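Local coordinates for arabinogalactan endo-1,4-beta-galactosidase (Ignisphaera aggregans, PDB 7OSK), which probably hydrolyses internal beta-1,4-galactosidic links of arabinogalactan through its family 53 glycosyl hydrolase catalytic domain, the part described here, at residues L161-A164 against V165-W168; Q208-G211 against L212-A216. All coordinates share one frame; numbering follows the deposited sequence.

Interaction 1 (L161-A164 against V165-W168); sequences LVEA and VYNW
Leu161 O takes two backbone N-H groups. Val165 N donates to Leu161 O at 2.9 Å, nearly in line with the C=O bond. Ala164 N adds a weak bond to Leu161 O at 3.0 Å. The next three bonds follow the same i to i+4 pattern. Trp168 N donates to Ala164 O at 2.9 Å. The two bonds between them are longer, with Tyr166 N to Val162 O at 3.3 Å and Asn167 N to Glu163 O at 3.2 Å. In the Asn167 bond the donor stands above the carbonyl plane, about 41° out of it.

These are two turns of helix 158-178, which joins strands 130-135 and 185-188 on the outside of the TIM barrel. The side chains add little to one another here. Val165 chi1 (-70°) sets CG1 anti to the carbonyl carbon and leaves CG2 between N and the carbonyl carbon, back over the oxygens of Leu161 and Val162. Tyr166 has CG anti to its N (chi1 173°), and its ring leads away from the preceding turn, where OH bonds to Asp222 of helix 206-223. Glu163 comes only loosely near this ring, with OE2 4.5 Å from Tyr166 CD2 at an oblique approach. Trp168 is also directed away from the turn, and its indole meets the ring of Phe135 with the planes nearly perpendicular.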
loop_
_atom_site.group_PDB
_atom_site.type_symbol
_atom_site.label_atom_id
_atom_site.label_comp_id
_atom_site.label_asym_id
_atom_site.label_seq_id
_atom_site.Cartn_x
_atom_site.Cartn_y
_atom_site.Cartn_z
ATOM N N LEU A 161 15.732 13.817 16.296
ATOM C CA LEU A 161 14.987 13.029 15.322
ATOM C C LEU A 161 13.625 12.626 15.876
ATOM O O LEU A 161 12.630 12.623 15.152
ATOM C CB LEU A 161 15.786 11.787 14.917
ATOM C CG LEU A 161 15.188 10.902 13.819
ATOM C CD1 LEU A 161 14.986 11.681 12.525
ATOM C CD2 LEU A 161 16.079 9.691 13.580
ATOM N N VAL A 162 13.585 12.282 17.161
ATOM C CA VAL A 162 12.326 11.955 17.823
ATOM C C VAL A 162 11.395 13.160 17.772
ATOM O O VAL A 162 10.192 13.023 17.548
ATOM C CB VAL A 162 12.538 11.534 19.297
ATOM C CG1 VAL A 162 11.203 11.286 19.986
ATOM C CG2 VAL A 162 13.408 10.291 19.379
ATOM N N GLU A 163 11.964 14.342 17.987
ATOM C CA GLU A 163 11.201 15.580 17.927
ATOM C C GLU A 163 10.736 15.851 16.498
ATOM O O GLU A 163 9.733 16.530 16.280
ATOM C CB GLU A 163 12.042 16.754 18.443
ATOM C CG GLU A 163 11.225 17.974 18.846
ATOM C CD GLU A 163 10.453 17.757 20.138
ATOM O OE1 GLU A 163 11.091 17.714 21.212
ATOM O OE2 GLU A 163 9.210 17.632 20.081
ATOM N N ALA A 164 11.469 15.309 15.528
ATOM C CA ALA A 164 11.164 15.532 14.118
ATOM C C ALA A 164 10.002 14.663 13.646
ATOM O O ALA A 164 9.077 15.158 13.002
ATOM C CB ALA A 164 12.394 15.272 13.263
ATOM N N VAL A 165 10.050 13.371 13.958
ATOM C CA VAL A 165 8.990 12.457 13.542
ATOM C C VAL A 165 7.659 12.843 14.179
ATOM O O VAL A 165 6.608 12.721 13.550
ATOM C CB VAL A 165 9.314 10.988 13.896
ATOM C CG1 VAL A 165 10.439 10.472 13.016
ATOM C CG2 VAL A 165 9.667 10.839 15.370
ATOM N N TYR A 166 7.705 13.322 15.416
ATOM C CA TYR A 166 6.487 13.718 16.108
ATOM C C TYR A 166 5.890 14.970 15.483
ATOM O O TYR A 166 4.726 14.976 15.079
ATOM C CB TYR A 166 6.750 13.963 17.595
ATOM C CG TYR A 166 5.543 14.527 18.312
ATOM C CD1 TYR A 166 4.530 13.694 18.769
ATOM C CD2 TYR A 166 5.407 15.896 18.517
ATOM C CE1 TYR A 166 3.420 14.206 19.417
ATOM C CE2 TYR A 166 4.302 16.416 19.164
ATOM C CZ TYR A 166 3.312 15.567 19.610
ATOM O OH TYR A 166 2.210 16.079 20.255
ATOM N N ASN A 167 6.695 16.026 15.404
ATOM C CA ASN A 167 6.219 17.317 14.926
ATOM C C ASN A 167 5.796 17.285 13.462
ATOM O O ASN A 167 4.874 17.994 13.063
ATOM C CB ASN A 167 7.295 18.381 15.121
ATOM C CG ASN A 167 6.792 19.773 14.811
ATOM O OD1 ASN A 167 6.996 20.292 13.711
ATOM N ND2 ASN A 167 6.122 20.386 15.781
ATOM N N TRP A 168 6.470 16.465 12.662
ATOM C CA TRP A 168 6.129 16.348 11.250
ATOM C C TRP A 168 4.840 15.555 11.076
ATOM O O TRP A 168 3.965 15.951 10.308
ATOM C CB TRP A 168 7.260 15.686 10.461
ATOM C CG TRP A 168 6.974 15.626 8.994
ATOM C CD1 TRP A 168 7.233 16.595 8.068
ATOM C CD2 TRP A 168 6.359 14.546 8.283
ATOM N NE1 TRP A 168 6.819 16.184 6.824
ATOM C CE2 TRP A 168 6.279 14.929 6.928
ATOM C CE3 TRP A 168 5.868 13.293 8.659
ATOM C CZ2 TRP A 168 5.731 14.103 5.950
ATOM C CZ3 TRP A 168 5.324 12.473 7.686
ATOM C CH2 TRP A 168 5.259 12.882 6.347
#

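Interaction 2 (Q208-G211 against L212-A216); sequences QFVG and LLKAA
The Phe209 ring and the Leu213 side chain lie side by side, one helical turn apart, and point the same way. Leu213 reaches the ring obliquely with both methyls. Leu213 CD1 is 4.0 Å from Phe209 CE1, and Leu213 CD2 is 4.0 Å from Phe209 CZ. Phe209 CG is anti to the backbone N (chi1 173°), which brings the ring forward beside the later turn. Trp206 meets this ring edge-to-face, and Phe244 of helix 238-250 also touches it.

Val210 and Lys214 form a second i to i+4 pair, also side by side. The Lys214 chain is extended beyond CG and passes along Val210. Lys214 CE comes 3.6 Å from Val210 CG1, so the aliphatic part of the lysine packs on the valine. The charged end travels on to the loop beyond, where NZ donates to Ser251 O.

Both pairs belong to helix 206-223, part of a beta-alpha-beta unit with strands 185-188 and 228-234 of the barrel. The backbone bonds are regular. Lys214 N to Val210 O is 2.8 Å, and Ala215 N to Gly211 O is 2.9 Å. Leu213 N to Phe209 O is 3.0 Å. Gln208 O is held twice, by Leu212 N at 3.0 Å and by the hydroxyl of Tyr158 from helix 158-178. Leu212 CG lies 3.5 Å from Gln208 O.

The contact is therefore mostly apolar between side chains. Its one charged group is carried out along a hydrophobic partner to a backbone carbonyl, which gives the ammonium group a hydrogen-bond acceptor while the methylenes remain in van der Waals contact.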
loop_
_atom_site.group_PDB
_atom_site.type_symbol
_atom_site.label_atom_id
_atom_site.label_comp_id
_atom_site.label_asym_id
_atom_site.label_seq_id
_atom_site.Cartn_x
_atom_site.Cartn_y
_atom_site.Cartn_z
ATOM N N GLN A 208 16.043 2.515 20.146
ATOM C CA GLN A 208 15.854 3.758 19.411
ATOM C C GLN A 208 14.760 3.599 18.365
ATOM O O GLN A 208 13.983 4.519 18.114
ATOM C CB GLN A 208 17.164 4.188 18.754
ATOM C CG GLN A 208 18.242 4.564 19.752
ATOM C CD GLN A 208 19.439 5.227 19.100
ATOM O OE1 GLN A 208 19.698 5.042 17.910
ATOM N NE2 GLN A 208 20.174 6.012 19.881
ATOM N N PHE A 209 14.719 2.417 17.759
ATOM C CA PHE A 209 13.687 2.060 16.793
ATOM C C PHE A 209 12.292 2.222 17.407
ATOM O O PHE A 209 11.395 2.788 16.783
ATOM C CB PHE A 209 13.916 0.621 16.307
ATOM C CG PHE A 209 12.822 0.075 15.424
ATOM C CD1 PHE A 209 12.116 0.894 14.557
ATOM C CD2 PHE A 209 12.510 -1.273 15.464
ATOM C CE1 PHE A 209 11.115 0.373 13.752
ATOM C CE2 PHE A 209 11.514 -1.796 14.661
ATOM C CZ PHE A 209 10.816 -0.974 13.806
ATOM N N VAL A 210 12.126 1.749 18.640
ATOM C CA VAL A 210 10.833 1.816 19.322
ATOM C C VAL A 210 10.502 3.242 19.751
ATOM O O VAL A 210 9.337 3.636 19.783
ATOM C CB VAL A 210 10.806 0.894 20.558
ATOM C CG1 VAL A 210 9.561 1.149 21.406
ATOM C CG2 VAL A 210 10.857 -0.559 20.125
ATOM N N GLY A 211 11.527 4.009 20.095
ATOM C CA GLY A 211 11.336 5.397 20.467
ATOM C C GLY A 211 10.773 6.201 19.311
ATOM O O GLY A 211 9.853 6.998 19.490
ATOM N N LEU A 212 11.328 5.990 18.121
ATOM C CA LEU A 212 10.867 6.683 16.925
ATOM C C LEU A 212 9.493 6.183 16.502
ATOM O O LEU A 212 8.653 6.959 16.048
ATOM C CB LEU A 212 11.866 6.500 15.779
ATOM C CG LEU A 212 13.217 7.198 15.960
ATOM C CD1 LEU A 212 14.184 6.804 14.853
ATOM C CD2 LEU A 212 13.044 8.708 16.001
ATOM N N LEU A 213 9.266 4.884 16.652
ATOM C CA LEU A 213 7.986 4.294 16.290
ATOM C C LEU A 213 6.893 4.832 17.208
ATOM O O LEU A 213 5.816 5.209 16.751
ATOM C CB LEU A 213 8.058 2.767 16.370
ATOM C CG LEU A 213 7.293 1.956 15.320
ATOM C CD1 LEU A 213 7.691 2.340 13.903
ATOM C CD2 LEU A 213 7.537 0.473 15.544
ATOM N N LYS A 214 7.185 4.880 18.505
ATOM C CA LYS A 214 6.250 5.424 19.486
ATOM C C LYS A 214 5.994 6.913 19.265
ATOM O O LYS A 214 4.871 7.386 19.423
ATOM C CB LYS A 214 6.778 5.202 20.904
ATOM C CG LYS A 214 6.606 3.785 21.427
ATOM C CD LYS A 214 7.125 3.664 22.852
ATOM C CE LYS A 214 6.852 2.286 23.431
ATOM N NZ LYS A 214 7.409 2.141 24.802
ATOM N N ALA A 215 7.046 7.644 18.907
ATOM C CA ALA A 215 6.960 9.088 18.707
ATOM C C ALA A 215 5.959 9.448 17.614
ATOM O O ALA A 215 5.171 10.385 17.763
ATOM C CB ALA A 215 8.325 9.648 18.366
ATOM N N ALA A 216 6.002 8.707 16.514
ATOM C CA ALA A 216 5.058 8.909 15.425
ATOM C C ALA A 216 3.642 8.603 15.888
ATOM O O ALA A 216 2.712 9.352 15.600
ATOM C CB ALA A 216 5.422 8.043 14.241
#

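In the fold
Interactions 1 and 2 are short stretches, about two turns each, of two neighbouring outer helices of the barrel, 158-178 and 206-223, with centres about 10 Å apart. They touch directly. Val165 CG2 and Val162 CG1 both pack on Ala215 CB, and Leu161 meets Leu212. The seam is mostly small and branched apolar residues, with Tyr166 adding aromatic packing and a polar bond. Interaction 2 is the more buried, and its side chains also pair within the helix. Interaction 1 lies nearer the surface and rests almost wholly on backbone bonds, with Glu163 and Asn167 on its exposed side. Both lie away from the calcium site.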